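Putative prolyl-tRNA synthetase (Leishmania major, PDB 5XIL) probably attaches L-proline to its cognate tRNA at the expense of ATP, as a class II aminoacyl-tRNA synthetase whose catalytic and anticodon-binding regions belong to this chain. Local coordinates at residues S315-V328 with W383-L395. Residues are numbered along the deposited sequence; the frame is centred on the assembly and turned at random.
Sequences SCWRLESELCEGGV and WDAQTPAAVAALL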
loop_
_atom_site.group_PDB
_atom_site.type_symbol
_atom_site.label_atom_id
_atom_site.label_comp_id
_atom_site.label_asym_id
_atom_site.label_seq_id
_atom_site.Cartn_x
_atom_site.Cartn_y
_atom_site.Cartn_z
ATOM N N SER A 315 27.654 -22.898 2.467
ATOM C CA SER A 315 28.125 -21.818 1.633
ATOM C C SER A 315 26.934 -21.185 0.835
ATOM O O SER A 315 26.941 -19.984 0.597
ATOM C CB SER A 315 29.258 -22.304 0.719
ATOM O OG SER A 315 28.773 -23.002 -0.417
ATOM N N CYS A 316 25.927 -21.980 0.461
ATOM C CA CYS A 316 24.741 -21.433 -0.203
ATOM C C CYS A 316 23.990 -20.469 0.707
ATOM O O CYS A 316 23.653 -19.362 0.339
ATOM C CB CYS A 316 23.818 -22.549 -0.644
ATOM S SG CYS A 316 24.409 -23.547 -2.013
ATOM N N TRP A 317 23.802 -20.884 1.941
ATOM C CA TRP A 317 23.172 -20.071 2.944
ATOM C C TRP A 317 23.991 -18.831 3.200
ATOM O O TRP A 317 23.490 -17.790 3.346
ATOM C CB TRP A 317 23.038 -20.845 4.254
ATOM C CG TRP A 317 21.981 -21.877 4.280
ATOM C CD1 TRP A 317 22.119 -23.148 4.680
ATOM C CD2 TRP A 317 20.610 -21.715 3.918
ATOM N NE1 TRP A 317 20.932 -23.809 4.603
ATOM C CE2 TRP A 317 19.983 -22.949 4.127
ATOM N N ARG A 318 25.286 -18.985 3.272
ATOM C CA ARG A 318 26.102 -17.839 3.519
ATOM C C ARG A 318 26.009 -16.814 2.400
ATOM O O ARG A 318 26.035 -15.603 2.630
ATOM C CB ARG A 318 27.554 -18.289 3.668
ATOM C CG ARG A 318 28.529 -17.168 3.922
ATOM C CD ARG A 318 29.812 -17.753 4.526
ATOM N NE ARG A 318 30.621 -18.571 3.585
ATOM C CZ ARG A 318 30.764 -19.909 3.589
ATOM N NH1 ARG A 318 30.142 -20.694 4.482
ATOM N NH2 ARG A 318 31.558 -20.488 2.673
ATOM N N LEU A 319 26.044 -17.305 1.196
ATOM C CA LEU A 319 25.922 -16.441 0.035
ATOM C C LEU A 319 24.587 -15.687 0.048
ATOM O O LEU A 319 24.522 -14.486 -0.160
ATOM C CB LEU A 319 26.129 -17.254 -1.246
ATOM C CG LEU A 319 25.911 -16.429 -2.541
ATOM C CD1 LEU A 319 26.924 -15.298 -2.585
ATOM C CD2 LEU A 319 26.019 -17.219 -3.839
ATOM N N GLU A 320 23.544 -16.407 0.319
ATOM C CA GLU A 320 22.220 -15.829 0.447
ATOM C C GLU A 320 22.249 -14.676 1.423
ATOM O O GLU A 320 21.723 -13.575 1.166
ATOM C CB GLU A 320 21.231 -16.864 0.903
ATOM C CG GLU A 320 19.828 -16.294 1.026
ATOM C CD GLU A 320 18.810 -17.278 1.566
ATOM O OE1 GLU A 320 18.950 -18.521 1.505
ATOM O OE2 GLU A 320 17.823 -16.773 2.049
ATOM N N SER A 321 22.887 -14.932 2.561
ATOM C CA SER A 321 22.927 -13.953 3.623
ATOM C C SER A 321 23.697 -12.724 3.211
ATOM O O SER A 321 23.288 -11.613 3.514
ATOM C CB SER A 321 23.426 -14.584 4.930
ATOM O OG SER A 321 23.534 -13.495 5.842
ATOM N N GLU A 322 24.826 -12.911 2.540
ATOM C CA GLU A 322 25.687 -11.822 2.131
ATOM C C GLU A 322 24.963 -10.975 1.070
ATOM O O GLU A 322 24.993 -9.732 1.071
ATOM C CB GLU A 322 26.965 -12.365 1.500
ATOM C CG GLU A 322 27.887 -13.045 2.535
ATOM C CD GLU A 322 29.108 -13.748 1.937
ATOM O OE1 GLU A 322 29.372 -13.623 0.723
ATOM O OE2 GLU A 322 29.824 -14.468 2.708
ATOM N N LEU A 323 24.308 -11.666 0.141
ATOM C CA LEU A 323 23.593 -10.851 -0.897
ATOM C C LEU A 323 22.460 -10.006 -0.299
ATOM O O LEU A 323 22.287 -8.808 -0.629
ATOM C CB LEU A 323 23.136 -11.743 -2.009
ATOM C CG LEU A 323 24.192 -12.436 -2.860
ATOM C CD1 LEU A 323 23.528 -13.353 -3.846
ATOM C CD2 LEU A 323 25.021 -11.453 -3.615
ATOM N N CYS A 324 21.719 -10.593 0.611
ATOM C CA CYS A 324 20.532 -9.912 1.176
ATOM C C CYS A 324 20.965 -8.725 2.037
ATOM O O CYS A 324 20.384 -7.627 1.994
ATOM C CB CYS A 324 19.649 -10.914 1.938
ATOM S SG CYS A 324 18.779 -12.178 1.003
ATOM N N GLU A 325 22.095 -8.884 2.723
ATOM C CA GLU A 325 22.680 -7.813 3.498
ATOM C C GLU A 325 23.103 -6.669 2.611
ATOM O O GLU A 325 23.033 -5.537 3.028
ATOM C CB GLU A 325 23.896 -8.309 4.344
ATOM C CG GLU A 325 24.405 -7.271 5.334
ATOM C CD GLU A 325 23.411 -6.971 6.480
ATOM O OE1 GLU A 325 22.516 -7.804 6.781
ATOM O OE2 GLU A 325 23.547 -5.883 7.100
ATOM N N GLY A 326 23.476 -6.962 1.369
ATOM C CA GLY A 326 23.811 -5.959 0.380
ATOM C C GLY A 326 22.616 -5.469 -0.427
ATOM O O GLY A 326 22.782 -4.769 -1.394
ATOM N N GLY A 327 21.394 -5.855 -0.055
ATOM C CA GLY A 327 20.205 -5.299 -0.701
ATOM C C GLY A 327 19.635 -6.152 -1.826
ATOM O O GLY A 327 18.644 -5.764 -2.407
ATOM N N VAL A 328 20.252 -7.292 -2.152
ATOM C CA VAL A 328 19.812 -8.116 -3.284
ATOM C C VAL A 328 18.846 -9.142 -2.747
ATOM O O VAL A 328 19.096 -9.695 -1.667
ATOM C CB VAL A 328 21.007 -8.886 -3.882
ATOM C CG1 VAL A 328 20.530 -9.952 -4.892
ATOM C CG2 VAL A 328 22.019 -7.888 -4.457
ATOM N N TRP A 383 33.635 -14.315 -5.606
ATOM C CA TRP A 383 32.985 -14.390 -4.350
ATOM C C TRP A 383 33.872 -13.849 -3.273
ATOM O O TRP A 383 34.831 -14.528 -2.856
ATOM C CB TRP A 383 32.561 -15.800 -4.067
ATOM C CG TRP A 383 31.702 -15.937 -2.865
ATOM C CD1 TRP A 383 31.192 -14.951 -2.073
ATOM C CD2 TRP A 383 31.217 -17.147 -2.333
ATOM N NE1 TRP A 383 30.456 -15.477 -1.067
ATOM C CE2 TRP A 383 30.409 -16.825 -1.228
ATOM C CE3 TRP A 383 31.376 -18.473 -2.689
ATOM C CZ2 TRP A 383 29.813 -17.791 -0.426
ATOM C CZ3 TRP A 383 30.739 -19.428 -1.949
ATOM C CH2 TRP A 383 29.977 -19.087 -0.807
ATOM N N ASP A 384 33.562 -12.630 -2.872
ATOM C CA ASP A 384 34.374 -11.821 -1.970
ATOM C C ASP A 384 33.513 -10.660 -1.464
ATOM O O ASP A 384 32.269 -10.685 -1.621
ATOM C CB ASP A 384 35.687 -11.378 -2.661
ATOM C CG ASP A 384 35.447 -10.576 -3.953
ATOM O OD1 ASP A 384 34.478 -9.768 -4.057
ATOM O OD2 ASP A 384 36.244 -10.756 -4.856
ATOM N N ALA A 385 34.141 -9.676 -0.821
ATOM C CA ALA A 385 33.483 -8.497 -0.266
ATOM C C ALA A 385 32.661 -7.669 -1.303
ATOM O O ALA A 385 31.776 -6.903 -0.932
ATOM C CB ALA A 385 34.508 -7.576 0.408
ATOM N N GLN A 386 33.029 -7.787 -2.551
ATOM C CA GLN A 386 32.427 -6.989 -3.619
ATOM C C GLN A 386 31.243 -7.686 -4.276
ATOM O O GLN A 386 30.573 -7.074 -5.134
ATOM C CB GLN A 386 33.434 -6.717 -4.717
ATOM C CG GLN A 386 34.347 -5.566 -4.408
ATOM C CD GLN A 386 35.401 -5.957 -3.386
ATOM O OE1 GLN A 386 36.086 -6.985 -3.538
ATOM N NE2 GLN A 386 35.545 -5.150 -2.361
ATOM N N THR A 387 30.985 -8.933 -3.883
ATOM C CA THR A 387 29.972 -9.732 -4.581
ATOM C C THR A 387 28.536 -9.047 -4.574
ATOM O O THR A 387 27.893 -8.987 -5.626
ATOM C CB THR A 387 29.878 -11.161 -4.035
ATOM O OG1 THR A 387 31.179 -11.783 -4.020
ATOM C CG2 THR A 387 28.889 -12.018 -4.866
ATOM N N PRO A 388 28.044 -8.623 -3.415
ATOM C CA PRO A 388 26.717 -8.003 -3.456
ATOM C C PRO A 388 26.608 -6.783 -4.396
ATOM O O PRO A 388 25.621 -6.667 -5.166
ATOM C CB PRO A 388 26.414 -7.706 -1.984
ATOM C CG PRO A 388 27.361 -8.587 -1.196
ATOM C CD PRO A 388 28.569 -8.689 -2.047
ATOM N N ALA A 389 27.599 -5.896 -4.409
ATOM C CA ALA A 389 27.551 -4.786 -5.317
ATOM C C ALA A 389 27.662 -5.257 -6.735
ATOM O O ALA A 389 27.058 -4.655 -7.629
ATOM C CB ALA A 389 28.643 -3.720 -5.014
ATOM N N ALA A 390 28.517 -6.246 -6.993
ATOM C CA ALA A 390 28.700 -6.723 -8.337
ATOM C C ALA A 390 27.382 -7.332 -8.884
ATOM O O ALA A 390 27.028 -7.106 -10.029
ATOM C CB ALA A 390 29.784 -7.762 -8.408
ATOM N N VAL A 391 26.708 -8.105 -8.043
ATOM C CA VAL A 391 25.452 -8.742 -8.437
ATOM C C VAL A 391 24.375 -7.648 -8.607
ATOM O O VAL A 391 23.579 -7.716 -9.527
ATOM C CB VAL A 391 25.030 -9.766 -7.382
ATOM C CG1 VAL A 391 23.607 -10.301 -7.647
ATOM C CG2 VAL A 391 26.014 -10.930 -7.451
ATOM N N ALA A 392 24.342 -6.679 -7.708
ATOM C CA ALA A 392 23.382 -5.595 -7.856
ATOM C C ALA A 392 23.649 -4.858 -9.141
ATOM O O ALA A 392 22.683 -4.431 -9.851
ATOM C CB ALA A 392 23.440 -4.660 -6.670
ATOM N N ALA A 393 24.920 -4.684 -9.520
ATOM C CA ALA A 393 25.175 -4.027 -10.800
ATOM C C ALA A 393 24.759 -4.872 -11.983
ATOM O O ALA A 393 24.258 -4.340 -12.995
ATOM C CB ALA A 393 26.615 -3.530 -10.972
ATOM N N LEU A 394 24.987 -6.170 -11.908
ATOM C CA LEU A 394 24.531 -7.033 -12.950
ATOM C C LEU A 394 22.967 -6.996 -13.107
ATOM O O LEU A 394 22.468 -7.038 -14.252
ATOM C CB LEU A 394 24.931 -8.439 -12.672
ATOM C CG LEU A 394 24.545 -9.484 -13.672
ATOM C CD1 LEU A 394 24.827 -9.074 -15.107
ATOM C CD2 LEU A 394 25.316 -10.758 -13.280
ATOM N N LEU A 395 22.279 -6.945 -11.985
ATOM C CA LEU A 395 20.792 -6.744 -12.040
ATOM C C LEU A 395 20.412 -5.404 -12.690
ATOM O O LEU A 395 19.403 -5.307 -13.397
ATOM C CB LEU A 395 20.194 -6.867 -10.667
ATOM C CG LEU A 395 20.184 -8.271 -10.122
ATOM C CD1 LEU A 395 19.910 -8.140 -8.602
ATOM C CD2 LEU A 395 19.201 -9.228 -10.822
HETATM O O HOH W 1 29.750 -11.482 -0.404
#
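Trp383 and Glu322 make the one direct hydrogen bond between the two segments. Trp383 NE1 donates to Glu322 OE1 at 2.8 Å, nearly straight at 164°. The oxygen lies in the indole plane and is met on its syn side, but tilted out of the carboxylate plane. The extended Glu322 chain brings the carboxylate to the ring edge, with its plane turned 58° from the ring plane. A water donates to Asp384 O; its bond to Glu322 OE1 is doubtful.

The ring is also packed. Leu319 CD1 sits over one face, a CH-pi contact 4.2 Å from the five-membered ring centroid. Ser315 CB meets Trp383 CH2 at the benzo edge, 3.6 Å away. Arg366 adds a cation-pi contact, and its NE hydrogen-bonds Trp383 O.

Farther along, Pro388 CG rests 3.5 Å from Glu322 O. Leu323 CD2 packs on Pro388 CA and Val391 CG2. Val328, after the Schellman motif that ends helix 306-325, touches Val391, Ala392 and Leu395. Its CG1 is 4.1 Å from Val391 CG1.

Segments 315-325 and 387-395 cross at -70°. Both helices pack against the five-stranded mixed sheet of the anticodon-binding domain, through Val293 of strand 293-297. A carboxylate thus satisfies the indole N-H and probably helps to hold the indole's orientation, while largely aliphatic contacts join the rest.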